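Local coordinates for alpha-/beta-galactoside alpha-2,3-sialyltransferase (Photobacterium phosphoreum, PDB 2ZWI), which probably transfers sialic acid from a CMP-linked donor to galactosides in alpha-2,3 linkage, binding CMP and a zinc ion in a GT-B type fold, at residues A[60-65]-A[93-98]; A[176-181]-A[186-191]; A[218-223]-A[305-310]; A[354-357]-A[362-365]. All blocks are in the same frame, centred on the assembly; numbering follows the deposited sequence.

The four contacts follow one another along the chain without interleaving, and they are divided between the two parallel sheets of the GT-B fold. Contact 1 joins two helices flanking the seven-stranded N-terminal sheet, and contact 2 lies beside strand 168-172 near the far edge of that sheet, with centres about 33 Å apart. Contact 3 lies beside the six-stranded C-terminal sheet and supplies two residues, F305 and E306, of the CMP pocket. Contact 4 lies just before the last strand, 366-368, of the same sheet, its centre about 27 Å from that of contact 3. Contacts 2 and 4 touch directly: I177 CD1 lies 3.8 Å from V354 CG1, consistent with a place where the two halves meet.

Contact 1 of 4, residues A[60-65]-A[93-98]; sequences ELIKSL and IKSIEA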
loop_
_atom_site.group_PDB
_atom_site.type_symbol
_atom_site.label_atom_id
_atom_site.label_comp_id
_atom_site.label_asym_id
_atom_site.label_seq_id
_atom_site.Cartn_x
_atom_site.Cartn_y
_atom_site.Cartn_z
ATOM N N GLU A 60 -8.169 22.459 0.728
ATOM C CA GLU A 60 -9.600 22.565 1.069
ATOM C C GLU A 60 -9.931 21.836 2.368
ATOM O O GLU A 60 -10.690 22.342 3.186
ATOM C CB GLU A 60 -10.521 22.060 -0.049
ATOM C CG GLU A 60 -10.637 22.974 -1.290
ATOM C CD GLU A 60 -10.917 24.446 -0.972
ATOM O OE1 GLU A 60 -10.239 25.307 -1.578
ATOM O OE2 GLU A 60 -11.804 24.755 -0.135
ATOM N N LEU A 61 -9.361 20.649 2.549
ATOM C CA LEU A 61 -9.591 19.863 3.765
ATOM C C LEU A 61 -9.102 20.622 4.993
ATOM O O LEU A 61 -9.798 20.699 6.015
ATOM C CB LEU A 61 -8.942 18.472 3.661
ATOM C CG LEU A 61 -9.120 17.517 4.856
ATOM C CD1 LEU A 61 -9.081 16.055 4.406
ATOM C CD2 LEU A 61 -8.066 17.781 5.941
ATOM N N ILE A 62 -7.908 21.192 4.880
ATOM C CA ILE A 62 -7.291 21.951 5.958
ATOM C C ILE A 62 -8.145 23.167 6.369
ATOM O O ILE A 62 -8.300 23.445 7.559
ATOM C CB ILE A 62 -5.848 22.352 5.581
ATOM C CG1 ILE A 62 -4.905 21.150 5.765
ATOM C CG2 ILE A 62 -5.376 23.551 6.399
ATOM C CD1 ILE A 62 -3.611 21.233 4.993
ATOM N N LYS A 63 -8.708 23.862 5.384
ATOM C CA LYS A 63 -9.613 24.992 5.614
ATOM C C LYS A 63 -10.830 24.610 6.483
ATOM O O LYS A 63 -11.173 25.326 7.423
ATOM C CB LYS A 63 -10.067 25.569 4.268
ATOM C CG LYS A 63 -10.974 26.791 4.363
ATOM C CD LYS A 63 -10.207 28.101 4.224
ATOM C CE LYS A 63 -11.128 29.305 4.444
ATOM N NZ LYS A 63 -12.305 29.342 3.498
ATOM N N SER A 64 -11.463 23.482 6.165
ATOM C CA SER A 64 -12.599 22.976 6.936
ATOM C C SER A 64 -12.178 22.443 8.303
ATOM O O SER A 64 -12.909 22.604 9.280
ATOM C CB SER A 64 -13.324 21.874 6.178
ATOM O OG SER A 64 -14.048 22.398 5.081
ATOM N N LEU A 65 -11.015 21.790 8.357
ATOM C CA LEU A 65 -10.453 21.315 9.621
ATOM C C LEU A 65 -10.280 22.489 10.584
ATOM O O LEU A 65 -10.766 22.456 11.706
ATOM C CB LEU A 65 -9.091 20.646 9.386
ATOM C CG LEU A 65 -8.646 19.467 10.254
ATOM C CD1 LEU A 65 -7.118 19.391 10.335
ATOM C CD2 LEU A 65 -9.276 19.441 11.640
ATOM N N ILE A 93 -0.620 18.694 10.366
ATOM C CA ILE A 93 -0.142 18.977 11.733
ATOM C C ILE A 93 0.246 20.455 11.919
ATOM O O ILE A 93 -0.141 21.095 12.905
ATOM C CB ILE A 93 1.058 18.078 12.152
ATOM C CG1 ILE A 93 0.669 16.587 12.171
ATOM C CG2 ILE A 93 1.568 18.494 13.527
ATOM C CD1 ILE A 93 1.882 15.612 12.304
ATOM N N LYS A 94 1.037 20.971 10.981
ATOM C CA LYS A 94 1.424 22.383 10.938
ATOM C C LYS A 94 0.208 23.315 11.112
ATOM O O LYS A 94 0.234 24.227 11.938
ATOM C CB LYS A 94 2.162 22.656 9.614
ATOM C CG LYS A 94 2.675 24.089 9.385
ATOM C CD LYS A 94 3.992 24.040 8.588
ATOM C CE LYS A 94 3.822 24.300 7.099
ATOM N NZ LYS A 94 4.523 25.587 6.697
ATOM N N SER A 95 -0.860 23.054 10.359
ATOM C CA SER A 95 -2.054 23.903 10.375
ATOM C C SER A 95 -2.792 23.846 11.719
ATOM O O SER A 95 -3.213 24.881 12.239
ATOM C CB SER A 95 -2.993 23.533 9.226
ATOM O OG SER A 95 -2.308 23.541 7.982
ATOM N N ILE A 96 -2.938 22.642 12.274
ATOM C CA ILE A 96 -3.541 22.446 13.605
ATOM C C ILE A 96 -2.755 23.148 14.728
ATOM O O ILE A 96 -3.346 23.885 15.536
ATOM C CB ILE A 96 -3.698 20.934 13.958
ATOM C CG1 ILE A 96 -4.643 20.238 12.977
ATOM C CG2 ILE A 96 -4.184 20.755 15.406
ATOM C CD1 ILE A 96 -4.623 18.726 13.079
ATOM N N GLU A 97 -1.443 22.900 14.786
ATOM C CA GLU A 97 -0.554 23.487 15.810
ATOM C C GLU A 97 -0.509 25.017 15.762
ATOM O O GLU A 97 -0.445 25.671 16.811
ATOM C CB GLU A 97 0.882 22.952 15.681
ATOM C CG GLU A 97 1.052 21.431 15.852
ATOM C CD GLU A 97 1.029 20.962 17.306
ATOM O OE1 GLU A 97 0.564 21.721 18.195
ATOM O OE2 GLU A 97 1.482 19.819 17.568
ATOM N N ALA A 98 -0.527 25.569 14.547
ATOM C CA ALA A 98 -0.511 27.023 14.319
ATOM C C ALA A 98 -1.640 27.729 15.064
ATOM O O ALA A 98 -1.428 28.773 15.667
ATOM C CB ALA A 98 -0.601 27.329 12.832
#
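L65 and I96 form the apolar half of this helix-helix contact, their side chains crossing obliquely. One methyl does the touching on the first helix: L65 CD1 lies 3.7 Å from I96 CG1 and 3.8 Å from I96 CD1, against the longer branch of the isoleucine. The CB of L65 is directed at the facing helix, whereas that of I96 is not, and it is the outer part of the I96 chain that closes the distance.

About one turn back along helix 58-70, I62 meets S95, the residue just before I96. Here the short branch of the isoleucine leads: I62 CG2 sits 3.5 Å from S95 OG and 3.7 Å from S95 CB. With CG2 anti to the backbone N (chi1, defined by CG1, is -78°), this methyl is presented to the serine. S95 was modelled in two conformers; in the one described, OG is hydrogen-bonded to N91 O of its own helix, and its meeting with the methyl is van der Waals packing. No hydrogen bond crosses between the helices.

The CA atoms of I62 and S95 are 7.1 Å apart, a close approach consistent with the small size of serine. L65 and I96 both also touch V77 of strand 74-82. Neighbouring helices 58-70 and 86-98, packed on one side of a parallel sheet, are characteristic of the Rossmann-like N-terminal domain of GT-B enzymes.

Contact 2 of 4, residues A[176-181]-A[186-191]; sequences DIFETN and SLKRVI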
loop_
_atom_site.group_PDB
_atom_site.type_symbol
_atom_site.label_atom_id
_atom_site.label_comp_id
_atom_site.label_asym_id
_atom_site.label_seq_id
_atom_site.Cartn_x
_atom_site.Cartn_y
_atom_site.Cartn_z
ATOM N N ASP A 176 7.151 -7.650 9.925
ATOM C CA ASP A 176 8.229 -8.610 10.205
ATOM C C ASP A 176 9.534 -8.327 9.441
ATOM O O ASP A 176 10.481 -9.127 9.506
ATOM C CB ASP A 176 7.753 -10.047 9.932
ATOM C CG ASP A 176 7.298 -10.253 8.492
ATOM O OD1 ASP A 176 6.815 -9.276 7.862
ATOM O OD2 ASP A 176 7.422 -11.391 7.980
ATOM N N ILE A 177 9.586 -7.200 8.728
ATOM C CA ILE A 177 10.839 -6.712 8.143
ATOM C C ILE A 177 11.935 -6.587 9.225
ATOM O O ILE A 177 13.110 -6.830 8.956
ATOM C CB ILE A 177 10.650 -5.368 7.359
ATOM C CG1 ILE A 177 11.908 -5.004 6.538
ATOM C CG2 ILE A 177 10.245 -4.218 8.301
ATOM C CD1 ILE A 177 12.253 -5.986 5.406
ATOM N N PHE A 178 11.529 -6.240 10.447
ATOM C CA PHE A 178 12.462 -6.095 11.568
ATOM C C PHE A 178 12.902 -7.427 12.171
ATOM O O PHE A 178 13.691 -7.445 13.123
ATOM C CB PHE A 178 11.870 -5.188 12.650
ATOM C CG PHE A 178 11.588 -3.788 12.177
ATOM C CD1 PHE A 178 12.631 -2.886 11.965
ATOM C CD2 PHE A 178 10.286 -3.370 11.942
ATOM C CE1 PHE A 178 12.380 -1.586 11.529
ATOM C CE2 PHE A 178 10.021 -2.073 11.498
ATOM C CZ PHE A 178 11.074 -1.178 11.282
ATOM N N GLU A 179 12.403 -8.530 11.618
ATOM C CA GLU A 179 12.804 -9.870 12.043
ATOM C C GLU A 179 13.503 -10.646 10.929
ATOM O O GLU A 179 13.624 -11.868 11.012
ATOM C CB GLU A 179 11.609 -10.669 12.583
ATOM C CG GLU A 179 11.351 -10.480 14.069
ATOM C CD GLU A 179 10.833 -9.097 14.399
ATOM O OE1 GLU A 179 9.911 -8.621 13.696
ATOM O OE2 GLU A 179 11.350 -8.483 15.361
ATOM N N THR A 180 13.975 -9.939 9.902
ATOM C CA THR A 180 14.747 -10.561 8.818
ATOM C C THR A 180 16.250 -10.419 9.093
ATOM O O THR A 180 16.641 -9.990 10.180
ATOM C CB THR A 180 14.393 -9.947 7.440
ATOM O OG1 THR A 180 14.675 -8.540 7.450
ATOM C CG2 THR A 180 12.912 -10.176 7.107
ATOM N N ASN A 181 17.087 -10.783 8.120
ATOM C CA ASN A 181 18.545 -10.612 8.247
ATOM C C ASN A 181 19.002 -9.162 8.088
ATOM O O ASN A 181 20.180 -8.859 8.276
ATOM C CB ASN A 181 19.306 -11.491 7.241
ATOM C CG ASN A 181 19.189 -12.983 7.545
ATOM O OD1 ASN A 181 19.218 -13.406 8.704
ATOM N ND2 ASN A 181 19.061 -13.787 6.493
ATOM N N SER A 186 18.512 -0.347 14.980
ATOM C CA SER A 186 18.445 1.091 15.269
ATOM C C SER A 186 17.044 1.687 15.096
ATOM O O SER A 186 16.580 2.446 15.947
ATOM C CB SER A 186 19.441 1.846 14.402
ATOM O OG SER A 186 20.760 1.424 14.707
ATOM N N LEU A 187 16.382 1.335 13.997
ATOM C CA LEU A 187 15.027 1.824 13.698
ATOM C C LEU A 187 13.959 1.102 14.516
ATOM O O LEU A 187 12.986 1.727 14.963
ATOM C CB LEU A 187 14.719 1.703 12.201
ATOM C CG LEU A 187 13.380 2.257 11.690
ATOM C CD1 LEU A 187 13.180 3.732 12.055
ATOM C CD2 LEU A 187 13.296 2.062 10.183
ATOM N N LYS A 188 14.151 -0.204 14.702
ATOM C CA LYS A 188 13.236 -1.026 15.500
ATOM C C LYS A 188 13.042 -0.424 16.895
ATOM O O LYS A 188 11.907 -0.329 17.389
ATOM C CB LYS A 188 13.743 -2.481 15.576
ATOM C CG LYS A 188 12.928 -3.447 16.452
ATOM C CD LYS A 188 11.481 -3.599 15.982
ATOM C CE LYS A 188 10.802 -4.771 16.688
ATOM N NZ LYS A 188 9.377 -4.937 16.282
ATOM N N ARG A 189 14.142 0.006 17.516
ATOM C CA ARG A 189 14.089 0.616 18.844
ATOM C C ARG A 189 13.188 1.832 18.896
ATOM O O ARG A 189 12.562 2.082 19.911
ATOM C CB ARG A 189 15.481 1.013 19.326
ATOM C CG ARG A 189 16.154 -0.033 20.201
ATOM C CD ARG A 189 17.339 0.575 20.954
ATOM N NE ARG A 189 18.155 1.377 20.055
ATOM C CZ ARG A 189 19.215 0.920 19.396
ATOM N NH1 ARG A 189 19.620 -0.338 19.559
ATOM N NH2 ARG A 189 19.885 1.736 18.597
ATOM N N VAL A 190 13.156 2.606 17.816
ATOM C CA VAL A 190 12.300 3.779 17.733
ATOM C C VAL A 190 10.808 3.388 17.705
ATOM O O VAL A 190 9.990 3.972 18.436
ATOM C CB VAL A 190 12.671 4.659 16.520
ATOM C CG1 VAL A 190 11.812 5.909 16.475
ATOM C CG2 VAL A 190 14.170 5.020 16.563
ATOM N N ILE A 191 10.464 2.380 16.906
ATOM C CA ILE A 191 9.052 2.086 16.633
ATOM C C ILE A 191 8.481 0.730 17.107
ATOM O O ILE A 191 7.351 0.397 16.764
ATOM C CB ILE A 191 8.729 2.294 15.119
ATOM C CG1 ILE A 191 9.696 1.488 14.242
ATOM C CG2 ILE A 191 8.766 3.785 14.777
ATOM C CD1 ILE A 191 9.471 1.662 12.719
HETATM O O HOH W 1 8.265 -6.688 13.929
#
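F178 inserts its ring against three residues of helix 185-191, and the conformations on both sides explain the fit. With CG anti to its own carbonyl carbon (chi1 -61°), the phenyl group projects from the short 3-10 segment toward the helix. Its outer end meets two apolar chains: CZ lies 3.6 Å from I191 CD1, while L187 CD2 comes up in the plane of the ring, 4.0 Å from F178 CE1. I191 reaches the ring with CG1 set between its backbone N and carbonyl carbon (chi1 54°), the less common choice in a helix, and then an extended second torsion that carries CD1 to the phenyl. Nearer the backbone, K188 runs past the base of the ring. Its bend at chi2 (61°) brings K188 CD to 3.7 Å from F178 CB, so the aliphatic part of the lysine does the packing. Within the first segment, I177 CG2 lies 3.7 Å above one ring face, toward the rim.

The polar fringe is looser. E179 also bends at chi2, yet E179 OE2 remains 4.2 Å from K188 NZ, beyond a salt bridge; a water links E179 OE1 and K188 NZ instead. That link is doubtful in detail, since its glutamate leg is very short and K188 has two conformers. T180 OG1 donates to I177 O at 2.8 Å, a side-chain bond that closes the turn 177-180 at the end of the 3-10 segment.

Strand 168-172 packs against both partners, M172 touching F178 and Y170 touching I191, while L120 of helix 114-125 packs on L187.

Contact 3 of 4, residues A[218-223]-A[305-310]; sequences TGFNPE and FEALIM. With C5P (cytidine-5'-monophosphate), chain C.
F220 meets A307 and L308 in the nucleotide-binding half of this GT-B fold, where helix 305-310 stands between the loop 218-223 and CMP. The tight part is apolar. F220 CZ lies 3.5 Å from L308 CD2, the two side chains at about a right angle, and F220 CD2 lies 4.0 Å from A307 CB. With CG anti to the backbone N (chi1 172°), the phenyl is carried from the loop to the helix; P222 N lies above one of its faces, toward the rim. All three touching residues are buried.

Away from the helix the loop is solvent-exposed at G219, N221 and E223, and it is ordered by local bonds. F220 N donates to T218 OG1, an ST turn, and N221 OD1 accepts from E223 N at 3.1 Å, in the carbonyl plane of the amide, capping the start of helix 223-230.

The other side of helix 305-310 serves the ligand. C5P O3' donates to E306 OE1 at 3.1 Å, although the exact placement of this carboxylate is doubtful. The helix meets the base through its backbone: F305 N donates to cytosine O2 of C5P at 2.8 Å with an N-H...O angle of 144°.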
loop_
_atom_site.group_PDB
_atom_site.type_symbol
_atom_site.label_atom_id
_atom_site.label_comp_id
_atom_site.label_asym_id
_atom_site.label_seq_id
_atom_site.Cartn_x
_atom_site.Cartn_y
_atom_site.Cartn_z
ATOM N N THR A 218 -15.232 1.405 -2.979
ATOM C CA THR A 218 -14.223 1.060 -3.975
ATOM C C THR A 218 -14.779 1.002 -5.394
ATOM O O THR A 218 -14.022 1.087 -6.374
ATOM C CB THR A 218 -13.593 -0.310 -3.652
ATOM O OG1 THR A 218 -14.631 -1.294 -3.546
ATOM C CG2 THR A 218 -12.821 -0.247 -2.339
ATOM N N GLY A 219 -16.097 0.842 -5.502
ATOM C CA GLY A 219 -16.748 0.597 -6.788
ATOM C C GLY A 219 -16.431 -0.794 -7.311
ATOM O O GLY A 219 -16.599 -1.066 -8.497
ATOM N N PHE A 220 -15.961 -1.673 -6.428
ATOM C CA PHE A 220 -15.580 -3.026 -6.818
ATOM C C PHE A 220 -16.417 -4.083 -6.107
ATOM O O PHE A 220 -16.589 -4.032 -4.892
ATOM C CB PHE A 220 -14.086 -3.293 -6.574
ATOM C CG PHE A 220 -13.691 -4.732 -6.793
ATOM C CD1 PHE A 220 -13.605 -5.263 -8.086
ATOM C CD2 PHE A 220 -13.442 -5.569 -5.714
ATOM C CE1 PHE A 220 -13.264 -6.594 -8.289
ATOM C CE2 PHE A 220 -13.106 -6.916 -5.915
ATOM C CZ PHE A 220 -13.017 -7.422 -7.204
ATOM N N ASN A 221 -16.913 -5.046 -6.878
ATOM C CA ASN A 221 -17.665 -6.177 -6.352
ATOM C C ASN A 221 -17.053 -7.431 -6.951
ATOM O O ASN A 221 -16.946 -7.522 -8.176
ATOM C CB ASN A 221 -19.138 -6.060 -6.770
ATOM C CG ASN A 221 -20.022 -7.096 -6.119
ATOM O OD1 ASN A 221 -19.723 -8.288 -6.127
ATOM N ND2 ASN A 221 -21.147 -6.642 -5.573
ATOM N N PRO A 222 -16.614 -8.381 -6.096
ATOM C CA PRO A 222 -15.837 -9.534 -6.555
ATOM C C PRO A 222 -16.637 -10.644 -7.228
ATOM O O PRO A 222 -16.053 -11.672 -7.558
ATOM C CB PRO A 222 -15.242 -10.080 -5.253
ATOM C CG PRO A 222 -16.261 -9.755 -4.237
ATOM C CD PRO A 222 -16.777 -8.401 -4.632
ATOM N N GLU A 223 -17.944 -10.454 -7.414
ATOM C CA GLU A 223 -18.802 -11.526 -7.928
ATOM C C GLU A 223 -18.368 -12.052 -9.303
ATOM O O GLU A 223 -18.250 -13.258 -9.471
ATOM C CB GLU A 223 -20.282 -11.118 -7.929
ATOM C CG GLU A 223 -21.253 -12.254 -8.295
ATOM C CD GLU A 223 -21.104 -13.503 -7.414
ATOM O OE1 GLU A 223 -20.705 -13.378 -6.220
ATOM O OE2 GLU A 223 -21.393 -14.621 -7.922
ATOM N N PHE A 305 -5.076 -4.297 -6.928
ATOM C CA PHE A 305 -5.015 -5.688 -6.509
ATOM C C PHE A 305 -5.421 -5.897 -5.044
ATOM O O PHE A 305 -5.984 -6.933 -4.711
ATOM C CB PHE A 305 -3.632 -6.288 -6.749
ATOM C CG PHE A 305 -3.638 -7.795 -6.862
ATOM C CD1 PHE A 305 -3.672 -8.409 -8.108
ATOM C CD2 PHE A 305 -3.615 -8.596 -5.724
ATOM C CE1 PHE A 305 -3.676 -9.801 -8.217
ATOM C CE2 PHE A 305 -3.636 -9.986 -5.819
ATOM C CZ PHE A 305 -3.659 -10.587 -7.068
ATOM N N GLU A 306 -5.129 -4.924 -4.180
ATOM C CA GLU A 306 -5.511 -5.024 -2.761
ATOM C C GLU A 306 -7.034 -5.128 -2.532
ATOM O O GLU A 306 -7.463 -5.679 -1.518
ATOM C CB GLU A 306 -4.856 -3.946 -1.873
ATOM C CG GLU A 306 -4.540 -2.598 -2.494
ATOM C CD GLU A 306 -3.381 -2.664 -3.474
ATOM O OE1 GLU A 306 -2.215 -2.944 -3.091
ATOM O OE2 GLU A 306 -3.652 -2.453 -4.650
ATOM N N ALA A 307 -7.835 -4.632 -3.476
ATOM C CA ALA A 307 -9.288 -4.860 -3.457
ATOM C C ALA A 307 -9.635 -6.348 -3.643
ATOM O O ALA A 307 -10.548 -6.864 -2.989
ATOM C CB ALA A 307 -10.000 -3.988 -4.492
ATOM N N LEU A 308 -8.895 -7.032 -4.519
ATOM C CA LEU A 308 -9.013 -8.480 -4.679
ATOM C C LEU A 308 -8.649 -9.204 -3.393
ATOM O O LEU A 308 -9.291 -10.191 -3.019
ATOM C CB LEU A 308 -8.111 -9.008 -5.805
ATOM C CG LEU A 308 -8.255 -8.433 -7.220
ATOM C CD1 LEU A 308 -7.338 -9.165 -8.201
ATOM C CD2 LEU A 308 -9.683 -8.497 -7.674
ATOM N N ILE A 309 -7.587 -8.737 -2.742
ATOM C CA ILE A 309 -7.149 -9.348 -1.496
ATOM C C ILE A 309 -8.224 -9.175 -0.416
ATOM O O ILE A 309 -8.614 -10.144 0.242
ATOM C CB ILE A 309 -5.785 -8.788 -1.006
ATOM C CG1 ILE A 309 -4.683 -9.081 -2.035
ATOM C CG2 ILE A 309 -5.426 -9.405 0.343
ATOM C CD1 ILE A 309 -3.427 -8.222 -1.876
ATOM N N MET A 310 -8.684 -7.942 -0.233
ATOM C CA MET A 310 -9.596 -7.623 0.872
ATOM C C MET A 310 -10.934 -8.361 0.734
ATOM O O MET A 310 -11.523 -8.776 1.744
ATOM C CB MET A 310 -9.804 -6.105 1.004
ATOM C CG MET A 310 -10.401 -5.674 2.347
ATOM S SD MET A 310 -9.387 -6.158 3.757
ATOM C CE MET A 310 -8.234 -4.794 3.853
HETATM O O3P C5P C . 3.733 -2.108 -9.373
HETATM P P C5P C . 3.588 -0.914 -8.511
HETATM O O1P C5P C . 4.584 -1.026 -7.397
HETATM O O2P C5P C . 3.641 0.321 -9.368
HETATM O "O5'" C5P C . 2.130 -1.033 -7.864
HETATM C "C5'" C5P C . 1.514 0.052 -7.177
HETATM C "C4'" C5P C . 0.045 -0.298 -6.995
HETATM O "O4'" C5P C . -0.581 -0.513 -8.274
HETATM C "C3'" C5P C . -0.135 -1.620 -6.264
HETATM O "O3'" C5P C . -0.120 -1.445 -4.853
HETATM C "C2'" C5P C . -1.492 -2.076 -6.734
HETATM O "O2'" C5P C . -2.521 -1.283 -6.132
HETATM C "C1'" C5P C . -1.492 -1.625 -8.179
HETATM N N1 C5P C . -1.177 -2.663 -9.169
HETATM C C2 C5P C . -2.202 -3.555 -9.548
HETATM N N3 C5P C . -1.975 -4.491 -10.491
HETATM C C4 C5P C . -0.763 -4.599 -11.073
HETATM C C5 C5P C . 0.270 -3.735 -10.726
HETATM C C6 C5P C . 0.033 -2.753 -9.754
HETATM O O2 C5P C . -3.323 -3.498 -8.998
HETATM N N4 C5P C . -0.583 -5.547 -12.022
#

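Contact 4 of 4, residues A[354-357]-A[362-365]; sequences VMIE and NRND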
loop_
_atom_site.group_PDB
_atom_site.type_symbol
_atom_site.label_atom_id
_atom_site.label_comp_id
_atom_site.label_asym_id
_atom_site.label_seq_id
_atom_site.Cartn_x
_atom_site.Cartn_y
_atom_site.Cartn_z
ATOM N N VAL A 354 15.092 -7.155 -0.824
ATOM C CA VAL A 354 14.069 -7.039 0.235
ATOM C C VAL A 354 12.981 -8.085 0.039
ATOM O O VAL A 354 12.441 -8.628 1.011
ATOM C CB VAL A 354 13.361 -5.657 0.301
ATOM C CG1 VAL A 354 12.712 -5.461 1.677
ATOM C CG2 VAL A 354 14.305 -4.542 0.052
ATOM N N MET A 355 12.653 -8.374 -1.219
ATOM C CA MET A 355 11.612 -9.362 -1.529
ATOM C C MET A 355 12.091 -10.779 -1.207
ATOM O O MET A 355 11.316 -11.607 -0.715
ATOM C CB MET A 355 11.120 -9.216 -2.971
ATOM C CG MET A 355 10.324 -7.907 -3.180
ATOM S SD MET A 355 9.766 -7.558 -4.865
ATOM C CE MET A 355 8.256 -8.514 -4.920
ATOM N N ILE A 356 13.374 -11.050 -1.443
ATOM C CA ILE A 356 13.953 -12.331 -1.011
ATOM C C ILE A 356 13.954 -12.455 0.518
ATOM O O ILE A 356 13.492 -13.468 1.063
ATOM C CB ILE A 356 15.363 -12.564 -1.610
ATOM C CG1 ILE A 356 15.249 -12.900 -3.102
ATOM C CG2 ILE A 356 16.112 -13.668 -0.857
ATOM C CD1 ILE A 356 16.576 -12.733 -3.881
ATOM N N GLU A 357 14.446 -11.422 1.203
ATOM C CA GLU A 357 14.523 -11.425 2.678
ATOM C C GLU A 357 13.174 -11.631 3.369
ATOM O O GLU A 357 13.101 -12.284 4.420
ATOM C CB GLU A 357 15.189 -10.149 3.204
ATOM C CG GLU A 357 16.663 -10.013 2.829
ATOM C CD GLU A 357 17.503 -11.192 3.311
ATOM O OE1 GLU A 357 18.185 -11.832 2.480
ATOM O OE2 GLU A 357 17.457 -11.485 4.524
ATOM N N ASN A 362 11.145 -16.967 -3.666
ATOM C CA ASN A 362 12.339 -17.803 -3.576
ATOM C C ASN A 362 13.436 -17.185 -4.440
ATOM O O ASN A 362 13.159 -16.730 -5.552
ATOM C CB ASN A 362 12.005 -19.219 -4.065
ATOM C CG ASN A 362 13.041 -20.257 -3.658
ATOM O OD1 ASN A 362 12.786 -21.097 -2.798
ATOM N ND2 ASN A 362 14.203 -20.218 -4.286
ATOM N N ARG A 363 14.665 -17.171 -3.931
ATOM C CA ARG A 363 15.834 -16.682 -4.663
ATOM C C ARG A 363 15.977 -17.349 -6.045
ATOM O O ARG A 363 16.403 -16.713 -7.010
ATOM C CB ARG A 363 17.106 -16.899 -3.817
ATOM C CG ARG A 363 18.409 -16.401 -4.454
ATOM C CD ARG A 363 19.625 -16.686 -3.559
ATOM N NE ARG A 363 19.937 -15.560 -2.675
ATOM C CZ ARG A 363 19.486 -15.414 -1.431
ATOM N NH1 ARG A 363 18.678 -16.329 -0.892
ATOM N NH2 ARG A 363 19.843 -14.341 -0.730
ATOM N N ASN A 364 15.610 -18.624 -6.125
ATOM C CA ASN A 364 15.610 -19.368 -7.382
ATOM C C ASN A 364 14.512 -18.981 -8.384
ATOM O O ASN A 364 14.586 -19.366 -9.549
ATOM C CB ASN A 364 15.539 -20.873 -7.113
ATOM C CG ASN A 364 16.813 -21.416 -6.490
ATOM O OD1 ASN A 364 17.892 -20.819 -6.607
ATOM N ND2 ASN A 364 16.692 -22.552 -5.821
ATOM N N ASP A 365 13.499 -18.251 -7.922
ATOM C CA ASP A 365 12.364 -17.841 -8.760
ATOM C C ASP A 365 12.456 -16.380 -9.209
ATOM O O ASP A 365 11.584 -15.885 -9.938
ATOM C CB ASP A 365 11.039 -18.112 -8.033
ATOM C CG ASP A 365 10.843 -19.589 -7.689
ATOM O OD1 ASP A 365 11.313 -20.454 -8.449
ATOM O OD2 ASP A 365 10.209 -19.889 -6.657
#
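I356, in the final turn of helix 350-357, and R363, at the second position of a turn, bring their CA atoms to 6.0 Å of each other as the chain doubles back. The turn closes with D365 N donating to N362 O at 2.8 Å; the backbone angles of R363 and N364 fit a type I beta turn.

The side chains of I356 and R363 cross at about a right angle. I356 CG2, anti to the backbone N, stands over one face of the guanidinium, 3.7 Å from R363 NH1 and 3.8 Å from R363 CZ, displaced from CZ toward the side between NH1 and NH2 and away from NE. R363 runs extended through its first two torsions and then bends at chi3 (-93°), which brings the planar end across the isoleucine. I356 CD1 makes a longer approach to the stem, 4.1 Å from R363 CG.

E357 OE1 is 4.4 Å from R363 NH2, too far for a salt bridge, although the opposite charges probably attract. E357 OE2 has a weak hydrogen bond to N181 ND2. R363 is exposed and touches a crystal neighbour, which may influence its outer conformation.

D365 forms backbone hydrogen bonds with I338 of strand 334-340, the parallel neighbour of edge strand 366-368. Helix 350-357 connects these two strands, so the contact lies in the helix-to-strand return of a beta-alpha-beta crossover in the C-terminal Rossmann-like sheet.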